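Local coordinates for protein ORF10 (Moritella marina, PDB 6RIW) that carries the ketosynthase-chain length factor didomain of a polyunsaturated fatty acid synthase, which probably condenses acyl chains in fatty acid biosynthesis, at residues Lys269-Ala274 and Gln451-Leu456; Gln559-Ala564 and Ala745-Val750. All blocks are in the same frame, centred on the assembly; numbering follows the deposited sequence.

Interaction 1: Lys269-Ala274 and Gln451-Leu456; sequences KRQSDA and QPTQTL
With CG anti to its backbone N (chi1 -169°) and the chain extended beyond, Q271 reaches from the first turn of helix 271-277 to the loop 451-456, while L456, its CG anti to its own carbonyl carbon, runs past it in the opposite direction. The amide nitrogen NE2 of Q271 gives two hydrogen bonds to backbone carbonyls two residues apart, one to T453 O and one to T455 O, each 3.0 Å. Both are bent, 142° at the hydrogen, and in both NE2 stands above the carbonyl plane. T453 O lies in the plane of the Q271 amide; T455 O is tilted from it. The loop is itself shaped by an ST turn, in which T455 N donates to T453 OG1 at 3.1 Å. The Q271 bonds tie the loop that follows strand 443-450 to the helix that follows strand 259-270, in the thiolase-type fold of the first ketosynthase-like unit. L456 CD2 packs against Q271 CD at 3.6 Å, and its other methyl, CD1, lies 4.2 Å from S272 CA. An alanine in place of Q271 would probably leave the carbonyls of T453 and T455 without this shared donor and open a gap beside L456 CD2. At the other branch of the amide, Q271 OE1 accepts from N3 ND2, and the hydroxyl of S272 bonds to E2 OE2.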
ATOM      1  N   LYS A 269       2.728 -23.790  -4.733  1.00 18.04           N
ATOM      2  CA  LYS A 269       1.760 -24.857  -4.496  1.00 17.05           C
ATOM      3  C   LYS A 269       2.215 -25.674  -3.296  1.00 20.51           C
ATOM      4  O   LYS A 269       3.401 -25.694  -2.961  1.00 19.95           O
ATOM      5  CB  LYS A 269       1.605 -25.785  -5.725  1.00 21.47           C
ATOM      6  CG  LYS A 269       0.866 -25.145  -6.915  1.00 22.68           C
ATOM      7  CD  LYS A 269       1.011 -25.999  -8.189  1.00 21.90           C
ATOM      8  CE  LYS A 269       0.263 -27.329  -8.076  1.00 27.88           C
ATOM      9  NZ  LYS A 269       0.021 -27.950  -9.427  1.00 25.36           N
ATOM     10  N   ARG A 270       1.263 -26.322  -2.624  1.00 19.03           N
ATOM     11  CA  ARG A 270       1.637 -27.314  -1.622  1.00 22.24           C
ATOM     12  C   ARG A 270       2.471 -28.400  -2.306  1.00 19.97           C
ATOM     13  O   ARG A 270       2.192 -28.788  -3.441  1.00 21.36           O
ATOM     14  CB  ARG A 270       0.377 -27.907  -0.955  1.00 20.31           C
ATOM     15  CG  ARG A 270      -0.420 -26.883  -0.123  1.00 18.59           C
ATOM     16  CD  ARG A 270      -1.727 -27.445   0.455  1.00 17.87           C
ATOM     17  NE  ARG A 270      -2.632 -27.851  -0.610  1.00 18.69           N
ATOM     18  CZ  ARG A 270      -3.606 -27.094  -1.104  1.00 23.24           C
ATOM     19  NH1 ARG A 270      -4.355 -27.539  -2.104  1.00 20.75           N
ATOM     20  NH2 ARG A 270      -3.832 -25.882  -0.614  1.00 17.64           N
ATOM     21  N   GLN A 271       3.530 -28.850  -1.632  1.00 20.97           N
ATOM     22  CA  GLN A 271       4.453 -29.790  -2.273  1.00 23.51           C
ATOM     23  C   GLN A 271       3.742 -31.060  -2.730  1.00 22.51           C
ATOM     24  O   GLN A 271       4.044 -31.588  -3.806  1.00 26.16           O
ATOM     25  CB  GLN A 271       5.601 -30.150  -1.331  1.00 22.71           C
ATOM     26  CG  GLN A 271       6.734 -30.920  -2.040  1.00 22.32           C
ATOM     27  CD  GLN A 271       7.588 -31.689  -1.061  1.00 27.96           C
ATOM     28  OE1 GLN A 271       7.239 -31.806   0.112  1.00 26.68           O
ATOM     29  NE2 GLN A 271       8.717 -32.208  -1.532  1.00 24.91           N
ATOM     30  N   SER A 272       2.781 -31.548  -1.940  1.00 24.48           N
ATOM     31  CA  SER A 272       2.006 -32.727  -2.340  1.00 27.33           C
ATOM     32  C   SER A 272       1.369 -32.541  -3.713  1.00 28.96           C
ATOM     33  O   SER A 272       1.408 -33.449  -4.553  1.00 23.35           O
ATOM     34  CB  SER A 272       0.927 -33.027  -1.299  1.00 27.58           C
ATOM     35  OG  SER A 272       0.096 -31.899  -1.104  1.00 29.01           O
ATOM     36  N   ASP A 273       0.775 -31.367  -3.962  1.00 26.94           N
ATOM     37  CA  ASP A 273       0.137 -31.127  -5.253  1.00 25.42           C
ATOM     38  C   ASP A 273       1.176 -30.948  -6.354  1.00 25.91           C
ATOM     39  O   ASP A 273       0.963 -31.381  -7.493  1.00 26.33           O
ATOM     40  CB  ASP A 273      -0.773 -29.893  -5.178  1.00 26.10           C
ATOM     41  CG  ASP A 273      -1.930 -30.062  -4.193  1.00 32.67           C
ATOM     42  OD1 ASP A 273      -2.211 -31.209  -3.770  1.00 32.47           O
ATOM     43  OD2 ASP A 273      -2.568 -29.040  -3.835  1.00 31.44           O
ATOM     44  N   ALA A 274       2.305 -30.307  -6.036  1.00 22.46           N
ATOM     45  CA  ALA A 274       3.330 -30.087  -7.051  1.00 24.18           C
ATOM     46  C   ALA A 274       3.943 -31.407  -7.508  1.00 26.43           C
ATOM     47  O   ALA A 274       4.220 -31.589  -8.698  1.00 25.16           O
ATOM     48  CB  ALA A 274       4.424 -29.155  -6.516  1.00 25.42           C
ATOM     49  N   GLN A 451      16.732 -26.960  -0.840  1.00 23.41           N
ATOM     50  CA  GLN A 451      16.858 -27.402  -2.217  1.00 26.46           C
ATOM     51  C   GLN A 451      15.613 -28.181  -2.633  1.00 24.00           C
ATOM     52  O   GLN A 451      14.919 -28.757  -1.785  1.00 23.20           O
ATOM     53  CB  GLN A 451      18.116 -28.267  -2.383  1.00 30.50           C
ATOM     54  CG  GLN A 451      18.129 -29.518  -1.524  1.00 28.87           C
ATOM     55  CD  GLN A 451      19.428 -30.299  -1.684  1.00 30.58           C
ATOM     56  OE1 GLN A 451      20.251 -30.346  -0.767  1.00 30.04           O
ATOM     57  NE2 GLN A 451      19.625 -30.885  -2.860  1.00 33.94           N
ATOM     58  N   PRO A 452      15.281 -28.183  -3.924  1.00 24.90           N
ATOM     59  CA  PRO A 452      14.071 -28.878  -4.362  1.00 25.92           C
ATOM     60  C   PRO A 452      14.188 -30.378  -4.161  1.00 32.54           C
ATOM     61  O   PRO A 452      15.275 -30.954  -4.238  1.00 27.99           O
ATOM     62  CB  PRO A 452      13.978 -28.534  -5.853  1.00 24.64           C
ATOM     63  CG  PRO A 452      15.359 -28.157  -6.244  1.00 27.97           C
ATOM     64  CD  PRO A 452      15.977 -27.523  -5.042  1.00 23.73           C
ATOM     65  N   THR A 453      13.041 -31.008  -3.925  1.00 31.77           N
ATOM     66  CA  THR A 453      12.996 -32.457  -3.775  1.00 32.72           C
ATOM     67  C   THR A 453      11.586 -32.938  -4.073  1.00 33.95           C
ATOM     68  O   THR A 453      10.610 -32.216  -3.840  1.00 33.50           O
ATOM     69  CB  THR A 453      13.416 -32.900  -2.367  1.00 32.26           C
ATOM     70  OG1 THR A 453      13.304 -34.324  -2.258  1.00 32.96           O
ATOM     71  CG2 THR A 453      12.527 -32.250  -1.311  1.00 29.78           C
ATOM     72  N   GLN A 454      11.491 -34.164  -4.595  1.00 32.86           N
ATOM     73  CA  GLN A 454      10.204 -34.815  -4.794  1.00 32.23           C
ATOM     74  C   GLN A 454       9.721 -35.569  -3.560  1.00 31.45           C
ATOM     75  O   GLN A 454       8.564 -36.005  -3.535  1.00 31.67           O
ATOM     76  CB  GLN A 454      10.273 -35.778  -5.985  1.00 34.46           C
ATOM     77  CG  GLN A 454      10.750 -35.148  -7.285  1.00 34.56           C
ATOM     78  CD  GLN A 454       9.815 -34.061  -7.787  1.00 39.20           C
ATOM     79  OE1 GLN A 454       8.671 -34.335  -8.165  1.00 44.69           O
ATOM     80  NE2 GLN A 454      10.300 -32.818  -7.798  1.00 38.14           N
ATOM     81  N   THR A 455      10.564 -35.710  -2.535  1.00 31.69           N
ATOM     82  CA  THR A 455      10.229 -36.491  -1.349  1.00 33.53           C
ATOM     83  C   THR A 455       9.255 -35.724  -0.457  1.00 31.42           C
ATOM     84  O   THR A 455       9.555 -34.612  -0.014  1.00 30.77           O
ATOM     85  CB  THR A 455      11.497 -36.835  -0.565  1.00 31.04           C
ATOM     86  OG1 THR A 455      12.408 -37.538  -1.420  1.00 33.91           O
ATOM     87  CG2 THR A 455      11.157 -37.701   0.642  1.00 33.64           C
ATOM     88  N   LEU A 456       8.106 -36.333  -0.172  1.00 28.21           N
ATOM     89  CA  LEU A 456       7.096 -35.715   0.678  1.00 34.15           C
ATOM     90  C   LEU A 456       7.375 -35.997   2.146  1.00 34.52           C
ATOM     91  O   LEU A 456       7.941 -37.035   2.501  1.00 34.10           O
ATOM     92  CB  LEU A 456       5.699 -36.224   0.322  1.00 28.49           C
ATOM     93  CG  LEU A 456       5.261 -35.978  -1.121  1.00 32.31           C
ATOM     94  CD1 LEU A 456       3.807 -36.361  -1.311  1.00 36.46           C
ATOM     95  CD2 LEU A 456       5.484 -34.525  -1.506  1.00 31.77           C
TER

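Interaction 2: Gln559-Ala564 and Ala745-Val750; sequences QVADNA and AAAIVV
V560, A561 and A564 of helix 552-567 lie against A745, A747 and V749 of strand 741-752, part of the packing of a helix on the sheet in the thiolase fold of the second ketosynthase-like unit. The axes of 559-564 and 745-750 approach to 6.8 Å, their N-to-C directions 27° apart, so the helix follows the strand rather than cutting across it. Four alanines, A561 and A564 on the helix and A745 and A747 on the strand, keep the relief low. The largest bump on the helix is V560: its CG2 passes beyond the methyls to the strand backbone, 3.7 Å from A746 C, and touches A745 CB and A747 CB at 4.1 and 4.0 Å. From the strand, the methyl of A747 fits a hollow lined by the backbone and side chains of one helical turn, 3.7 Å from both V560 O and A561 CA. A564 CB closes the far end of this hollow, 3.8 Å from A747 CB. No hydrogen bond crosses the interface, and every touching residue is buried. On the reverse face of the strand, A746 and I748 meet M843 and I847 of helix 841-854, so this strand is packed between two helices. At the end of the contact V749 holds CG2 anti to its own carbonyl carbon, and this methyl meets the helix backbone: CG2 lies 3.3 Å from A564 O.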
ATOM      1  N   GLN A 559      -5.302   7.338  16.140  1.00 16.07           N
ATOM      2  CA  GLN A 559      -6.235   7.633  17.224  1.00 16.12           C
ATOM      3  C   GLN A 559      -7.331   6.574  17.330  1.00 17.57           C
ATOM      4  O   GLN A 559      -7.636   6.106  18.433  1.00 16.66           O
ATOM      5  CB  GLN A 559      -6.850   9.016  17.029  1.00 20.21           C
ATOM      6  CG  GLN A 559      -7.715   9.465  18.168  1.00 24.74           C
ATOM      7  CD  GLN A 559      -7.861  10.972  18.197  1.00 32.35           C
ATOM      8  OE1 GLN A 559      -8.545  11.551  17.352  1.00 34.41           O
ATOM      9  NE2 GLN A 559      -7.197  11.616  19.159  1.00 33.20           N
ATOM     10  N   VAL A 560      -7.952   6.186  16.204  1.00 13.01           N
ATOM     11  CA  VAL A 560      -9.043   5.215  16.314  1.00 14.85           C
ATOM     12  C   VAL A 560      -8.504   3.842  16.697  1.00 14.46           C
ATOM     13  O   VAL A 560      -9.153   3.104  17.452  1.00 14.84           O
ATOM     14  CB  VAL A 560      -9.908   5.149  15.033  1.00 15.27           C
ATOM     15  CG1 VAL A 560     -10.617   6.481  14.778  1.00 15.45           C
ATOM     16  CG2 VAL A 560      -9.093   4.695  13.782  1.00 12.24           C
ATOM     17  N   ALA A 561      -7.322   3.473  16.193  1.00 12.07           N
ATOM     18  CA  ALA A 561      -6.749   2.169  16.529  1.00 12.72           C
ATOM     19  C   ALA A 561      -6.406   2.094  18.010  1.00 15.36           C
ATOM     20  O   ALA A 561      -6.686   1.087  18.674  1.00 14.30           O
ATOM     21  CB  ALA A 561      -5.485   1.890  15.702  1.00 13.50           C
ATOM     22  N   ASP A 562      -5.804   3.159  18.536  1.00 15.86           N
ATOM     23  CA  ASP A 562      -5.487   3.233  19.964  1.00 17.37           C
ATOM     24  C   ASP A 562      -6.745   3.092  20.811  1.00 16.67           C
ATOM     25  O   ASP A 562      -6.765   2.342  21.793  1.00 16.88           O
ATOM     26  CB  ASP A 562      -4.789   4.564  20.259  1.00 16.87           C
ATOM     27  CG  ASP A 562      -4.190   4.621  21.667  1.00 19.81           C
ATOM     28  OD1 ASP A 562      -3.479   3.680  22.070  1.00 21.34           O
ATOM     29  OD2 ASP A 562      -4.426   5.637  22.354  1.00 22.55           O
ATOM     30  N   ASN A 563      -7.811   3.807  20.440  1.00 14.57           N
ATOM     31  CA  ASN A 563      -9.055   3.750  21.202  1.00 17.19           C
ATOM     32  C   ASN A 563      -9.695   2.368  21.118  1.00 19.50           C
ATOM     33  O   ASN A 563     -10.178   1.837  22.129  1.00 18.82           O
ATOM     34  CB  ASN A 563     -10.028   4.827  20.707  1.00 16.76           C
ATOM     35  CG  ASN A 563      -9.607   6.218  21.124  1.00 22.84           C
ATOM     36  OD1 ASN A 563      -8.840   6.382  22.071  1.00 25.02           O
ATOM     37  ND2 ASN A 563     -10.106   7.226  20.424  1.00 22.57           N
ATOM     38  N   ALA A 564      -9.690   1.753  19.926  1.00 14.21           N
ATOM     39  CA  ALA A 564     -10.240   0.408  19.798  1.00 14.66           C
ATOM     40  C   ALA A 564      -9.442  -0.598  20.639  1.00 16.28           C
ATOM     41  O   ALA A 564     -10.022  -1.504  21.253  1.00 14.68           O
ATOM     42  CB  ALA A 564     -10.276  -0.007  18.315  1.00 12.10           C
ATOM     43  N   ALA A 745     -12.155   7.473   9.530  1.00 11.77           N
ATOM     44  CA  ALA A 745     -11.285   6.383   9.948  1.00 10.90           C
ATOM     45  C   ALA A 745     -12.015   5.613  11.037  1.00 11.78           C
ATOM     46  O   ALA A 745     -12.842   6.178  11.751  1.00 12.30           O
ATOM     47  CB  ALA A 745      -9.924   6.901  10.459  1.00 10.75           C
ATOM     48  N   ALA A 746     -11.721   4.320  11.144  1.00 10.79           N
ATOM     49  CA  ALA A 746     -12.342   3.538  12.206  1.00 12.87           C
ATOM     50  C   ALA A 746     -11.509   2.286  12.422  1.00 12.24           C
ATOM     51  O   ALA A 746     -10.665   1.929  11.586  1.00 12.53           O
ATOM     52  CB  ALA A 746     -13.810   3.194  11.860  1.00 11.21           C
ATOM     53  N   ALA A 747     -11.739   1.619  13.561  1.00 12.57           N
ATOM     54  CA  ALA A 747     -10.938   0.450  13.880  1.00  9.64           C
ATOM     55  C   ALA A 747     -11.749  -0.508  14.730  1.00 12.61           C
ATOM     56  O   ALA A 747     -12.683  -0.098  15.439  1.00 12.40           O
ATOM     57  CB  ALA A 747      -9.626   0.822  14.613  1.00 12.20           C
ATOM     58  N   ILE A 748     -11.415  -1.800  14.610  1.00 10.62           N
ATOM     59  CA  ILE A 748     -12.007  -2.849  15.433  1.00 10.13           C
ATOM     60  C   ILE A 748     -10.887  -3.762  15.909  1.00 12.59           C
ATOM     61  O   ILE A 748      -9.813  -3.841  15.311  1.00 11.45           O
ATOM     62  CB  ILE A 748     -13.083  -3.680  14.686  1.00  9.65           C
ATOM     63  CG1 ILE A 748     -12.498  -4.417  13.483  1.00 11.55           C
ATOM     64  CG2 ILE A 748     -14.286  -2.816  14.323  1.00 10.80           C
ATOM     65  CD1 ILE A 748     -13.535  -5.368  12.797  1.00 14.09           C
ATOM     66  N   VAL A 749     -11.148  -4.440  17.020  1.00 11.78           N
ATOM     67  CA  VAL A 749     -10.273  -5.478  17.545  1.00 10.14           C
ATOM     68  C   VAL A 749     -11.044  -6.778  17.446  1.00 13.19           C
ATOM     69  O   VAL A 749     -12.201  -6.839  17.873  1.00 12.14           O
ATOM     70  CB  VAL A 749      -9.865  -5.207  19.004  1.00 12.95           C
ATOM     71  CG1 VAL A 749      -9.061  -6.389  19.544  1.00 14.26           C
ATOM     72  CG2 VAL A 749      -9.101  -3.884  19.145  1.00 14.18           C
ATOM     73  N   VAL A 750     -10.419  -7.806  16.875  1.00  9.68           N
ATOM     74  CA  VAL A 750     -11.050  -9.106  16.738  1.00 10.67           C
ATOM     75  C   VAL A 750     -10.174 -10.168  17.404  1.00 12.30           C
ATOM     76  O   VAL A 750      -8.941 -10.093  17.405  1.00 14.08           O
ATOM     77  CB  VAL A 750     -11.350  -9.479  15.264  1.00 10.55           C
ATOM     78  CG1 VAL A 750     -12.410  -8.539  14.668  1.00 11.44           C
ATOM     79  CG2 VAL A 750     -10.057  -9.498  14.395  1.00 13.04           C
TER

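Interactions 1 and 2 lie in different ketosynthase-like units of the didomain and follow one another along the chain: 451-456 ends before helix 552-567 begins. Their centres are 41 Å apart and their nearest atoms about 23 Å, so neither touches the other. Strands 259-270 and 741-752 hold matching places, antiparallel to 4-12 and 469-478 respectively, but interaction 1 forms just past the end of its strand and interaction 2 on the face of its own. Interaction 1 is a surface contact of two hydrogen bonds and leucine packing, the side chain of Q271 being about 9 Å from the magnesium ion and about 8 Å from that of K286; interaction 2 is apolar, buried and away from that site.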